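Local coordinates for HpuA (Kingella denitrificans ATCC 33394, PDB 5EC6), which is an outer-membrane lipoprotein receptor that binds haemoglobin, probably so that the bacterium can obtain iron from it, at residues T53-S58 and M65-E70; Q108-G113 and G139-P144; N129-K134 and E178-R183. One frame throughout, in Å; residues are numbered along the deposited sequence. Where two conformers were deposited one is given.

The three contacts run from surface to core. Interaction 1 is a largely exposed hairpin whose centre lies about 25 Å from the centre of the chain; paired backbones, a threonine hydroxyl pair and a weak salt bridge hold it. Interaction 2 is partly buried and joins a turn to the end of strand 136-142, mainly through van der Waals contacts and two bridging waters. Interaction 3 is buried, its centre about 6 Å from the chain centre, and sets a 3-10 turn on strand 174-185. Interactions 2 and 3 meet where Leu-182 CD2 lies 3.4 Å from Gly-139 CA, on strands of the same sheet system, whereas interaction 1 belongs to a separate four-stranded sheet.

Interaction 1: residues T53-S58 and M65-E70; sequences TITKPS and MLTNQE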
ATOM      1  N   THR A  53      -0.855 -16.221 -13.537  1.00 20.38           N
ATOM      2  CA  THR A  53       0.030 -17.385 -13.419  1.00 20.46           C
ATOM      3  C   THR A  53       0.972 -17.330 -14.596  1.00 19.93           C
ATOM      4  O   THR A  53       0.535 -17.269 -15.736  1.00 20.91           O
ATOM      5  CB  THR A  53      -0.822 -18.659 -13.422  1.00 22.20           C
ATOM      6  OG1 THR A  53      -1.708 -18.631 -12.292  1.00 23.85           O
ATOM      7  CG2 THR A  53       0.050 -19.921 -13.283  1.00 23.96           C
ATOM      8  N   ILE A  54       2.272 -17.266 -14.303  1.00 18.51           N
ATOM      9  CA  ILE A  54       3.265 -16.957 -15.290  1.00 18.11           C
ATOM     10  C   ILE A  54       4.288 -18.104 -15.351  1.00 20.59           C
ATOM     11  O   ILE A  54       4.877 -18.481 -14.322  1.00 20.85           O
ATOM     12  CB  ILE A  54       3.917 -15.622 -15.011  1.00 21.40           C
ATOM     13  CG1 ILE A  54       2.826 -14.541 -15.136  1.00 20.19           C
ATOM     14  CG2 ILE A  54       5.058 -15.355 -15.958  1.00 20.98           C
ATOM     15  CD1 ILE A  54       3.308 -13.141 -15.051  1.00 21.00           C
ATOM     16  N   THR A  55       4.506 -18.573 -16.570  1.00 19.13           N
ATOM     17  CA  THR A  55       5.476 -19.658 -16.834  1.00 20.37           C
ATOM     18  C   THR A  55       6.658 -19.085 -17.575  1.00 20.78           C
ATOM     19  O   THR A  55       6.511 -18.317 -18.555  1.00 21.85           O
ATOM     20  CB  THR A  55       4.776 -20.787 -17.585  1.00 19.65           C
ATOM     21  OG1 THR A  55       3.684 -21.301 -16.819  1.00 22.57           O
ATOM     22  CG2 THR A  55       5.745 -21.955 -17.833  1.00 22.14           C
ATOM     23  N   LYS A  56       7.866 -19.424 -17.094  1.00 20.67           N
ATOM     24  CA  LYS A  56       9.109 -18.889 -17.636  1.00 22.73           C
ATOM     25  C   LYS A  56      10.130 -20.025 -17.717  1.00 22.22           C
ATOM     26  O   LYS A  56      10.093 -20.911 -16.908  1.00 19.73           O
ATOM     27  CB  LYS A  56       9.755 -17.839 -16.716  1.00 28.20           C
ATOM     28  CG  LYS A  56       8.834 -16.732 -16.265  1.00 37.01           C
ATOM     29  CD  LYS A  56       9.565 -15.716 -15.401  1.00 40.12           C
ATOM     30  CE  LYS A  56       8.858 -14.375 -15.438  1.00 45.13           C
ATOM     31  NZ  LYS A  56       9.177 -13.585 -14.221  1.00 50.36           N
ATOM     32  N   PRO A  57      11.054 -19.951 -18.678  1.00 21.67           N
ATOM     33  CA  PRO A  57      12.079 -21.016 -18.728  1.00 21.58           C
ATOM     34  C   PRO A  57      13.060 -20.883 -17.563  1.00 19.74           C
ATOM     35  O   PRO A  57      13.399 -19.775 -17.154  1.00 21.07           O
ATOM     36  CB  PRO A  57      12.816 -20.734 -20.038  1.00 23.53           C
ATOM     37  CG  PRO A  57      12.538 -19.329 -20.343  1.00 25.43           C
ATOM     38  CD  PRO A  57      11.176 -19.014 -19.799  1.00 23.19           C
ATOM     39  N   SER A  58      13.527 -22.029 -17.041  1.00 19.37           N
ATOM     40  CA  SER A  58      14.539 -22.007 -16.019  1.00 18.27           C
ATOM     41  C   SER A  58      15.843 -21.380 -16.604  1.00 17.00           C
ATOM     42  O   SER A  58      16.227 -21.755 -17.722  1.00 18.09           O
ATOM     43  CB  SER A  58      14.874 -23.445 -15.597  1.00 17.35           C
ATOM     44  OG  SER A  58      16.003 -23.458 -14.733  1.00 17.39           O
ATOM     45  N   MET A  65      10.439 -25.663 -17.308  1.00 19.16           N
ATOM     46  CA  MET A  65       9.555 -24.473 -17.214  1.00 20.56           C
ATOM     47  C   MET A  65       9.105 -24.290 -15.761  1.00 18.77           C
ATOM     48  O   MET A  65       8.663 -25.247 -15.089  1.00 21.85           O
ATOM     49  CB  MET A  65       8.359 -24.708 -18.128  1.00 22.00           C
ATOM     50  CG  MET A  65       8.718 -24.960 -19.589  1.00 24.92           C
ATOM     51  SD  MET A  65       9.720 -23.704 -20.335  1.00 26.32           S
ATOM     52  CE  MET A  65       8.632 -22.276 -20.166  1.00 32.34           C
ATOM     53  N   LEU A  66       9.235 -23.051 -15.288  1.00 18.59           N
ATOM     54  CA  LEU A  66       8.922 -22.674 -13.935  1.00 19.30           C
ATOM     55  C   LEU A  66       7.615 -21.845 -13.946  1.00 20.50           C
ATOM     56  O   LEU A  66       7.551 -20.832 -14.625  1.00 21.28           O
ATOM     57  CB  LEU A  66      10.046 -21.825 -13.371  1.00 20.33           C
ATOM     58  CG  LEU A  66      11.462 -22.454 -13.435  1.00 21.04           C
ATOM     59  CD1 LEU A  66      12.496 -21.475 -12.999  1.00 22.42           C
ATOM     60  CD2 LEU A  66      11.501 -23.752 -12.625  1.00 21.99           C
ATOM     61  N   THR A  67       6.647 -22.263 -13.164  1.00 20.15           N
ATOM     62  CA  THR A  67       5.351 -21.599 -13.102  1.00 21.50           C
ATOM     63  C   THR A  67       5.161 -21.001 -11.710  1.00 22.74           C
ATOM     64  O   THR A  67       5.366 -21.673 -10.694  1.00 23.91           O
ATOM     65  CB  THR A  67       4.267 -22.586 -13.423  1.00 22.22           C
ATOM     66  OG1 THR A  67       4.454 -23.053 -14.750  1.00 22.71           O
ATOM     67  CG2 THR A  67       2.906 -21.935 -13.337  1.00 24.03           C
ATOM     68  N   ASN A  68       4.787 -19.724 -11.654  1.00 20.38           N
ATOM     69  CA  ASN A  68       4.573 -19.060 -10.369  1.00 22.97           C
ATOM     70  C   ASN A  68       3.414 -18.074 -10.503  1.00 20.57           C
ATOM     71  O   ASN A  68       3.193 -17.564 -11.560  1.00 21.89           O
ATOM     72  CB  ASN A  68       5.827 -18.316  -9.959  1.00 28.54           C
ATOM     73  CG  ASN A  68       6.899 -19.274  -9.468  1.00 36.54           C
ATOM     74  OD1 ASN A  68       6.726 -19.894  -8.420  1.00 39.06           O
ATOM     75  ND2 ASN A  68       7.928 -19.511 -10.290  1.00 40.93           N
ATOM     76  N   GLN A  69       2.777 -17.807  -9.376  1.00 21.62           N
ATOM     77  CA  GLN A  69       1.791 -16.715  -9.242  1.00 21.25           C
ATOM     78  C   GLN A  69       2.482 -15.388  -9.143  1.00 21.13           C
ATOM     79  O   GLN A  69       3.496 -15.239  -8.422  1.00 22.35           O
ATOM     80  CB  GLN A  69       0.938 -16.962  -8.016  1.00 23.22           C
ATOM     81  CG  GLN A  69       0.042 -18.156  -8.144  1.00 27.76           C
ATOM     82  CD  GLN A  69      -0.847 -18.350  -6.912  1.00 30.71           C
ATOM     83  OE1 GLN A  69      -0.448 -18.046  -5.750  1.00 32.66           O
ATOM     84  NE2 GLN A  69      -2.046 -18.811  -7.152  1.00 34.15           N
ATOM     85  N   GLU A  70       1.953 -14.380  -9.873  1.00 18.90           N
ATOM     86  CA  GLU A  70       2.515 -13.052  -9.841  1.00 19.22           C
ATOM     87  C   GLU A  70       1.352 -12.054  -9.816  1.00 16.88           C
ATOM     88  O   GLU A  70       0.225 -12.403 -10.156  1.00 18.31           O
ATOM     89  CB  GLU A  70       3.406 -12.752 -11.036  1.00 20.34           C
ATOM     90  CG  GLU A  70       4.634 -13.664 -11.081  1.00 24.64           C
ATOM     91  CD  GLU A  70       5.651 -13.291 -12.128  1.00 28.46           C
ATOM     92  OE1 GLU A  70       5.717 -12.128 -12.559  1.00 33.26           O
ATOM     93  OE2 GLU A  70       6.454 -14.205 -12.487  1.00 34.98           O
TER
HETATM   94  O   HOH W   1      -1.854 -20.190 -10.291  1.00 39.71           O
HETATM   95  O   HOH W   2       6.672 -16.615 -12.910  1.00 35.37           O
HETATM   96  O   HOH W   3       7.119 -11.722 -14.862  1.00 49.23           O
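Thr-55 and Thr-67 face each other as a non-hydrogen-bonded antiparallel pair with their CA atoms 4.2 Å apart, the shortest spacing in the register. At this spacing the side chains bond directly: OG1 of Thr-55 lies 2.8 Å from OG1 of Thr-67, either being a possible donor. Packing is tightest along this face. The methyls Thr-53 CG2 and Thr-67 CG2 are squeezed to 3.5 Å, and Met-65, bent at chi2 and at chi3 (-61°), turns CE back to within 3.7 Å of Thr-55 CG2, crossing that side chain at about a right angle. At the edge of this face a water bonds Thr-53 OG1 and, weakly, Gln-69 NE2.

On the looser face of Ile-54 and Lys-56, which Glu-70 also reaches, two waters bridge the polar groups. Lys-56 and Glu-70 reach toward each other tip to tip, but the salt bridge from NZ to OE2 is weak at 3.3 Å. One water reinforces it, accepting from Lys-56 NZ and donating to Glu-70 OE1. The other donates to Glu-70 OE2 and to Ile-54 O, a carbonyl that also receives Asn-68 N. Ile-54, the one buried residue among those that touch, brings CD1 to 3.6 Å from Glu-70 OE1.

Between the faces, reciprocal backbone bonds link Ile-54 with Asn-68 and Lys-56 with Leu-66; that from Ile-54 N to Asn-68 O is 2.9 Å and nearly straight, at 173°. Thr-53 and Thr-55 also bond through their backbones to Val-30 and Asn-28. With strand directions 156° apart and alternating hydrogen-bonded and non-hydrogen-bonded pairs, the arrangement is a classic antiparallel beta hairpin.

Interaction 2: residues Q108-G113 and G139-P144; sequences QPLDSG and GAWMSP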
ATOM      1  N   GLN A 108      10.338   5.422 -12.598  1.00 21.61           N
ATOM      2  CA  GLN A 108      10.919   4.735 -13.754  1.00 23.01           C
ATOM      3  C   GLN A 108      10.200   5.117 -15.007  1.00 21.92           C
ATOM      4  O   GLN A 108       8.973   5.020 -15.101  1.00 20.78           O
ATOM      5  CB  GLN A 108      10.895   3.232 -13.572  1.00 22.41           C
ATOM      6  CG  GLN A 108      11.630   2.499 -14.728  1.00 23.70           C
ATOM      7  CD  GLN A 108      11.780   1.010 -14.551  1.00 24.81           C
ATOM      8  OE1 GLN A 108      11.109   0.367 -13.751  1.00 24.65           O
ATOM      9  NE2 GLN A 108      12.685   0.413 -15.345  1.00 24.57           N
ATOM     10  N   PRO A 109      10.954   5.540 -16.074  1.00 21.88           N
ATOM     11  CA  PRO A 109      10.256   5.749 -17.338  1.00 21.91           C
ATOM     12  C   PRO A 109       9.750   4.486 -17.995  1.00 19.95           C
ATOM     13  O   PRO A 109      10.355   3.439 -17.859  1.00 22.65           O
ATOM     14  CB  PRO A 109      11.343   6.393 -18.231  1.00 24.26           C
ATOM     15  CG  PRO A 109      12.580   5.860 -17.692  1.00 23.89           C
ATOM     16  CD  PRO A 109      12.403   5.711 -16.195  1.00 24.40           C
ATOM     17  N   LEU A 110       8.634   4.599 -18.701  1.00 22.02           N
ATOM     18  CA  LEU A 110       7.951   3.476 -19.334  1.00 20.74           C
ATOM     19  C   LEU A 110       8.026   3.559 -20.860  1.00 21.32           C
ATOM     20  O   LEU A 110       8.124   4.639 -21.427  1.00 22.06           O
ATOM     21  CB  LEU A 110       6.465   3.445 -18.964  1.00 21.76           C
ATOM     22  CG  LEU A 110       6.194   3.498 -17.440  1.00 19.99           C
ATOM     23  CD1 LEU A 110       4.700   3.533 -17.198  1.00 21.09           C
ATOM     24  CD2 LEU A 110       6.861   2.311 -16.738  1.00 21.72           C
ATOM     25  N   ASP A 111       7.867   2.416 -21.490  1.00 23.57           N
ATOM     26  CA  ASP A 111       7.758   2.348 -22.963  1.00 25.16           C
ATOM     27  C   ASP A 111       6.797   3.363 -23.594  1.00 26.62           C
ATOM     28  O   ASP A 111       7.106   3.901 -24.658  1.00 24.20           O
ATOM     29  CB  ASP A 111       7.466   0.927 -23.440  1.00 25.77           C
ATOM     30  CG  ASP A 111       6.221   0.302 -22.816  1.00 24.74           C
ATOM     31  OD1 ASP A 111       5.541   0.950 -21.994  1.00 23.86           O
ATOM     32  OD2 ASP A 111       5.939  -0.854 -23.187  1.00 27.62           O
ATOM     33  N   SER A 112       5.671   3.638 -22.931  1.00 22.53           N
ATOM     34  CA  SER A 112       4.613   4.572 -23.361  1.00 23.91           C
ATOM     35  C   SER A 112       4.965   6.068 -23.256  1.00 25.49           C
ATOM     36  O   SER A 112       4.196   6.935 -23.750  1.00 26.07           O
ATOM     37  CB  SER A 112       3.377   4.348 -22.480  1.00 22.71           C
ATOM     38  OG  SER A 112       3.774   4.685 -21.152  1.00 23.38           O
ATOM     39  N   GLY A 113       6.039   6.361 -22.531  1.00 21.92           N
ATOM     40  CA  GLY A 113       6.399   7.695 -22.120  1.00 23.15           C
ATOM     41  C   GLY A 113       5.831   8.122 -20.796  1.00 22.81           C
ATOM     42  O   GLY A 113       6.053   9.249 -20.319  1.00 23.96           O
ATOM     43  N   GLY A 139       1.434   2.997  -4.979  1.00 15.88           N
ATOM     44  CA  GLY A 139       2.305   3.714  -5.879  1.00 16.70           C
ATOM     45  C   GLY A 139       1.539   4.644  -6.756  1.00 17.10           C
ATOM     46  O   GLY A 139       0.466   5.162  -6.391  1.00 17.33           O
ATOM     47  N   ALA A 140       2.145   4.952  -7.917  1.00 16.66           N
ATOM     48  CA  ALA A 140       1.547   5.905  -8.867  1.00 17.48           C
ATOM     49  C   ALA A 140       2.015   5.582 -10.251  1.00 18.61           C
ATOM     50  O   ALA A 140       3.173   5.147 -10.441  1.00 18.97           O
ATOM     51  CB  ALA A 140       1.944   7.327  -8.540  1.00 18.57           C
ATOM     52  N   TRP A 141       1.132   5.862 -11.211  1.00 18.20           N
ATOM     53  CA  TRP A 141       1.475   5.852 -12.619  1.00 17.80           C
ATOM     54  C   TRP A 141       1.247   7.269 -13.157  1.00 20.84           C
ATOM     55  O   TRP A 141       0.265   7.939 -12.804  1.00 20.54           O
ATOM     56  CB  TRP A 141       0.624   4.848 -13.342  1.00 18.09           C
ATOM     57  CG  TRP A 141       0.726   4.818 -14.863  1.00 19.12           C
ATOM     58  CD1 TRP A 141       1.537   4.034 -15.616  1.00 19.54           C
ATOM     59  CD2 TRP A 141      -0.111   5.549 -15.793  1.00 20.90           C
ATOM     60  NE1 TRP A 141       1.297   4.238 -16.971  1.00 21.12           N
ATOM     61  CE2 TRP A 141       0.269   5.155 -17.097  1.00 20.79           C
ATOM     62  CE3 TRP A 141      -1.113   6.500 -15.640  1.00 21.06           C
ATOM     63  CZ2 TRP A 141      -0.337   5.682 -18.233  1.00 21.52           C
ATOM     64  CZ3 TRP A 141      -1.757   6.992 -16.791  1.00 20.24           C
ATOM     65  CH2 TRP A 141      -1.352   6.578 -18.057  1.00 22.50           C
ATOM     66  N   MET A 142       2.169   7.701 -14.000  1.00 19.80           N
ATOM     67  CA  MET A 142       2.035   8.997 -14.689  1.00 22.00           C
ATOM     68  C   MET A 142       1.906   8.742 -16.179  1.00 21.78           C
ATOM     69  O   MET A 142       2.700   7.979 -16.720  1.00 21.28           O
ATOM     70  CB  MET A 142       3.226   9.879 -14.393  1.00 24.29           C
ATOM     71  CG  MET A 142       3.182  11.193 -15.164  1.00 26.68           C
ATOM     72  SD  MET A 142       4.724  12.124 -14.977  1.00 32.71           S
ATOM     73  CE  MET A 142       4.190  12.839 -13.463  1.00 31.57           C
ATOM     74  N   SER A 143       0.940   9.398 -16.824  1.00 22.04           N
ATOM     75  CA  SER A 143       0.786   9.293 -18.288  1.00 22.93           C
ATOM     76  C   SER A 143       1.864  10.116 -19.029  1.00 22.00           C
ATOM     77  O   SER A 143       2.538  10.980 -18.431  1.00 21.67           O
ATOM     78  CB  SER A 143      -0.602   9.725 -18.758  1.00 28.17           C
ATOM     79  OG  SER A 143      -0.710  11.124 -18.781  1.00 30.95           O
ATOM     80  N   PRO A 144       2.063   9.781 -20.322  1.00 24.80           N
ATOM     81  CA  PRO A 144       2.884  10.674 -21.149  1.00 26.21           C
ATOM     82  C   PRO A 144       2.379  12.118 -21.137  1.00 25.10           C
ATOM     83  O   PRO A 144       3.192  13.054 -21.264  1.00 27.62           O
ATOM     84  CB  PRO A 144       2.817  10.029 -22.536  1.00 25.93           C
ATOM     85  CG  PRO A 144       1.810   8.974 -22.482  1.00 26.51           C
ATOM     86  CD  PRO A 144       1.639   8.581 -21.053  1.00 24.61           C
TER
HETATM   87  O   HOH W   4       2.047   3.218 -19.673  1.00 20.35           O
HETATM   88  O   HOH W   5       5.305  11.062 -18.268  1.00 28.05           O
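Leu-110 overlaps the pyrrole part of the Trp-141 indole, its CD1 lying 3.5 Å from NE1 and almost as near to ring atom CD1. The methyl comes in obliquely, and the two side chains also cross at a slant. Trp-141 has CG anti to the backbone N (chi1 173°), and the NE1 side of its indole reaches the turn. The nitrogen side of the ring is bridged by water: one molecule lies in the ring plane, accepts the NE1 hydrogen at 3.0 Å and contacts Ser-112 OG, a hydroxyl that also bonds to Gly-114 N. The indole is thus linked to the turn by an apolar touch and by a polar relay.

Farther along, the Pro-144 ring lies against the turn backbone, CG being 3.4 Å from Ser-112 O. Pro-144 CA adds a CA-H...O contact of 3.6 Å to Gly-113 O, with 145° at the hydrogen. A second water donates to both Gly-113 O and Ser-143 O, tying together two acceptors, one from each segment.

The turn itself is type I, closed by a 2.9 Å bond from Gly-113 N to Leu-110 O. Gly-113 has a positive phi of 90°, and its lack of a side chain avoids a clash with the preceding carbonyl O and a tight approach to Pro-144 CB.

In the fold, the turn connects strands 104-109 and 115-118, and the latter pairs with strand 136-142. Ala-140 and Met-142 reach Val-184 of strand 174-185, while Trp-141 meets Ala-75 and Pro-76 in a loop.

Interaction 3: residues N129-K134 and E178-R183; sequences NALRLK and EVIGLR
Glu-178 directs its side chain from strand 174-185 toward Ala-130 and Asn-129. Its CB is 4.6 Å from Ala-130 CB, and CG, anti to the backbone N (chi1 -176°), comes to 4.2 Å from the same methyl. The chain then runs on extended, carrying the carboxylate to the start of the 3-10 turn. There OE1 accepts from a water that in turn accepts from Asn-129 ND2, both bonds being 2.7 Å; Arg-305 forms a long, weak ion pair with this oxygen. OE2 lies 4.2 Å from Asn-129 CB, takes a 2.6 Å bond from a second water and is also bonded to Tyr-194 OH. The same hydroxyl bonds to Ala-130 N, so one tyrosine ties the acid to the start of the turn. Several partners thus satisfy this buried carboxylate.

Farther along, Ala-130 CB points at the strand, packing 3.2 Å from the carbonyl Glu-178 O and making an apolar contact of 3.7 Å with Ile-180 CD1. Leu-131 lies beside the same isoleucine and the two side chains cross at a slant; the closest approach there is too short to be trusted, and Ile-180 has two conformers. On the turn itself, Asn-129 OD1 lies in the plane at the edge of the Arg-132 guanidinium and receives a weak bond from NE.

Residues 129-134 belong to the loop between strands 115-118 and 136-142. Strand 174-185 runs beside strands 208-215 and 298-308, where Thr-303 bonds through OG1 to Asn-129 O and through its backbone to Glu-178, and Phe-138 of strand 136-142 packs on Ile-180 and Leu-133.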
ATOM      1  N   ASN A 129       9.195  -0.716   9.142  1.00 35.36           N
ATOM      2  CA  ASN A 129       8.156  -1.655   9.104  1.00 32.37           C
ATOM      3  C   ASN A 129       7.032  -1.279   8.138  1.00 28.05           C
ATOM      4  O   ASN A 129       6.395  -2.188   7.651  1.00 25.89           O
ATOM      5  CB  ASN A 129       7.599  -1.839  10.487  1.00 35.49           C
ATOM      6  CG  ASN A 129       8.544  -2.593  11.407  1.00 39.75           C
ATOM      7  OD1 ASN A 129       9.489  -3.276  10.972  1.00 38.33           O
ATOM      8  ND2 ASN A 129       8.291  -2.467  12.695  1.00 38.87           N
ATOM      9  N   ALA A 130       6.797   0.014   7.861  1.00 25.14           N
ATOM     10  CA  ALA A 130       5.676   0.387   6.947  1.00 24.40           C
ATOM     11  C   ALA A 130       5.866  -0.160   5.548  1.00 26.41           C
ATOM     12  O   ALA A 130       4.921  -0.326   4.817  1.00 25.99           O
ATOM     13  CB  ALA A 130       5.509   1.884   6.882  1.00 23.33           C
ATOM     14  N   LEU A 131       7.133  -0.400   5.174  1.00 28.03           N
ATOM     15  CA  LEU A 131       7.475  -0.762   3.813  1.00 33.08           C
ATOM     16  C   LEU A 131       7.362  -2.251   3.572  1.00 29.86           C
ATOM     17  O   LEU A 131       7.378  -2.672   2.432  1.00 28.39           O
ATOM     18  CB  LEU A 131       8.938  -0.385   3.524  1.00 38.03           C
ATOM     19  CG  LEU A 131       9.419   1.055   3.635  1.00 41.77           C
ATOM     20  CD1 LEU A 131      10.938   1.016   3.571  1.00 44.96           C
ATOM     21  CD2 LEU A 131       8.828   1.892   2.500  1.00 42.12           C
ATOM     22  N   ARG A 132       7.291  -3.027   4.654  1.00 28.70           N
ATOM     23  CA  ARG A 132       7.360  -4.462   4.589  1.00 32.30           C
ATOM     24  C   ARG A 132       6.004  -5.070   4.251  1.00 27.85           C
ATOM     25  O   ARG A 132       5.469  -5.917   4.977  1.00 27.85           O
ATOM     26  CB  ARG A 132       7.786  -5.022   5.945  1.00 34.44           C
ATOM     27  CG  ARG A 132       9.100  -4.539   6.530  1.00 42.03           C
ATOM     28  CD  ARG A 132       9.324  -5.242   7.890  1.00 48.92           C
ATOM     29  NE  ARG A 132      10.688  -5.085   8.399  1.00 57.75           N
ATOM     30  CZ  ARG A 132      11.755  -5.718   7.906  1.00 68.08           C
ATOM     31  NH1 ARG A 132      11.632  -6.570   6.888  1.00 72.37           N
ATOM     32  NH2 ARG A 132      12.961  -5.502   8.430  1.00 74.23           N
ATOM     33  N   LEU A 133       5.431  -4.625   3.163  1.00 27.26           N
ATOM     34  CA  LEU A 133       4.093  -5.055   2.813  1.00 24.79           C
ATOM     35  C   LEU A 133       4.262  -6.399   2.168  1.00 26.04           C
ATOM     36  O   LEU A 133       5.285  -6.602   1.489  1.00 26.88           O
ATOM     37  CB  LEU A 133       3.498  -4.059   1.832  1.00 24.50           C
ATOM     38  CG  LEU A 133       3.409  -2.647   2.370  1.00 25.65           C
ATOM     39  CD1 LEU A 133       3.056  -1.698   1.235  1.00 28.94           C
ATOM     40  CD2 LEU A 133       2.377  -2.546   3.423  1.00 25.35           C
ATOM     41  N   LYS A 134       3.357  -7.338   2.473  1.00 20.40           N
ATOM     42  CA  LYS A 134       3.327  -8.682   1.856  1.00 21.32           C
ATOM     43  C   LYS A 134       2.064  -8.981   1.096  1.00 19.85           C
ATOM     44  O   LYS A 134       2.040  -9.897   0.295  1.00 21.04           O
ATOM     45  CB  LYS A 134       3.508  -9.797   2.915  1.00 24.24           C
ATOM     46  CG  LYS A 134       4.680  -9.609   3.840  1.00 31.79           C
ATOM     47  CD  LYS A 134       6.043  -9.832   3.202  1.00 38.11           C
ATOM     48  CE  LYS A 134       7.111  -9.777   4.313  1.00 45.44           C
ATOM     49  NZ  LYS A 134       8.279  -8.876   4.048  1.00 43.07           N
ATOM     50  N   GLU A 178       1.289   1.678  10.789  1.00 15.79           N
ATOM     51  CA  GLU A 178       2.453   2.511  10.529  1.00 16.74           C
ATOM     52  C   GLU A 178       2.490   2.597   9.014  1.00 15.79           C
ATOM     53  O   GLU A 178       2.651   1.570   8.367  1.00 17.04           O
ATOM     54  CB  GLU A 178       3.697   1.816  11.098  1.00 17.89           C
ATOM     55  CG  GLU A 178       5.000   2.614  10.994  1.00 20.04           C
ATOM     56  CD  GLU A 178       6.063   2.093  11.957  1.00 21.94           C
ATOM     57  OE1 GLU A 178       5.721   1.571  13.070  1.00 22.93           O
ATOM     58  OE2 GLU A 178       7.279   2.169  11.594  1.00 22.34           O
ATOM     59  N   VAL A 179       2.364   3.810   8.464  1.00 15.25           N
ATOM     60  CA  VAL A 179       2.056   3.966   7.042  1.00 16.55           C
ATOM     61  C   VAL A 179       3.030   4.965   6.369  1.00 15.42           C
ATOM     62  O   VAL A 179       3.643   5.820   7.043  1.00 16.45           O
ATOM     63  CB  VAL A 179       0.588   4.397   6.751  1.00 15.26           C
ATOM     64  CG1 VAL A 179      -0.393   3.462   7.445  1.00 15.25           C
ATOM     65  CG2 VAL A 179       0.285   5.822   7.129  1.00 16.63           C
ATOM     66  N   ILE A 180       3.020   4.910   5.061  1.00 15.82           N
ATOM     67  CA  ILE A 180       3.698   5.913   4.236  0.56 16.86           C
ATOM     68  C   ILE A 180       2.718   6.446   3.208  1.00 16.44           C
ATOM     69  O   ILE A 180       1.942   5.693   2.621  1.00 16.25           O
ATOM     70  CB  ILE A 180       4.900   5.286   3.515  0.56 17.93           C
ATOM     71  CG1 ILE A 180       5.956   4.784   4.522  0.56 19.96           C
ATOM     72  CG2 ILE A 180       5.529   6.280   2.534  0.56 18.16           C
ATOM     73  CD1 ILE A 180       6.830   3.723   3.921  0.56 19.86           C
ATOM     74  N   GLY A 181       2.752   7.764   3.024  1.00 15.43           N
ATOM     75  CA  GLY A 181       2.011   8.461   1.973  1.00 16.59           C
ATOM     76  C   GLY A 181       2.903   8.837   0.815  1.00 16.94           C
ATOM     77  O   GLY A 181       4.112   9.090   1.019  1.00 17.87           O
ATOM     78  N   LEU A 182       2.301   8.822  -0.357  1.00 16.12           N
ATOM     79  CA  LEU A 182       2.993   9.090  -1.620  1.00 17.52           C
ATOM     80  C   LEU A 182       2.184  10.094  -2.426  1.00 18.15           C
ATOM     81  O   LEU A 182       0.975   9.943  -2.638  1.00 16.71           O
ATOM     82  CB  LEU A 182       3.164   7.798  -2.406  1.00 18.92           C
ATOM     83  CG  LEU A 182       3.564   7.976  -3.887  1.00 22.70           C
ATOM     84  CD1 LEU A 182       5.038   8.261  -3.834  1.00 25.39           C
ATOM     85  CD2 LEU A 182       3.267   6.738  -4.732  1.00 27.60           C
ATOM     86  N   ARG A 183       2.888  11.126  -2.928  1.00 17.55           N
ATOM     87  CA  ARG A 183       2.342  12.026  -3.908  1.00 16.59           C
ATOM     88  C   ARG A 183       3.336  12.084  -5.109  1.00 17.29           C
ATOM     89  O   ARG A 183       4.448  11.536  -5.045  1.00 17.33           O
ATOM     90  CB  ARG A 183       2.145  13.437  -3.319  1.00 17.41           C
ATOM     91  CG  ARG A 183       1.072  13.563  -2.161  1.00 13.22           C
ATOM     92  CD  ARG A 183       1.039  14.980  -1.644  1.00 23.62           C
ATOM     93  NE  ARG A 183      -0.215  15.425  -1.013  1.00 24.00           N
ATOM     94  CZ  ARG A 183      -0.300  16.259   0.015  1.00 27.00           C
ATOM     95  NH1 ARG A 183       0.804  16.739   0.672  1.00 24.04           N
ATOM     96  NH2 ARG A 183      -1.502  16.514   0.505  1.00 28.84           N
TER
HETATM   97  O   HOH W   6       6.080  -1.090  13.254  1.00 36.28           O
HETATM   98  O   HOH W   7       9.217   0.610  12.276  1.00 42.03           O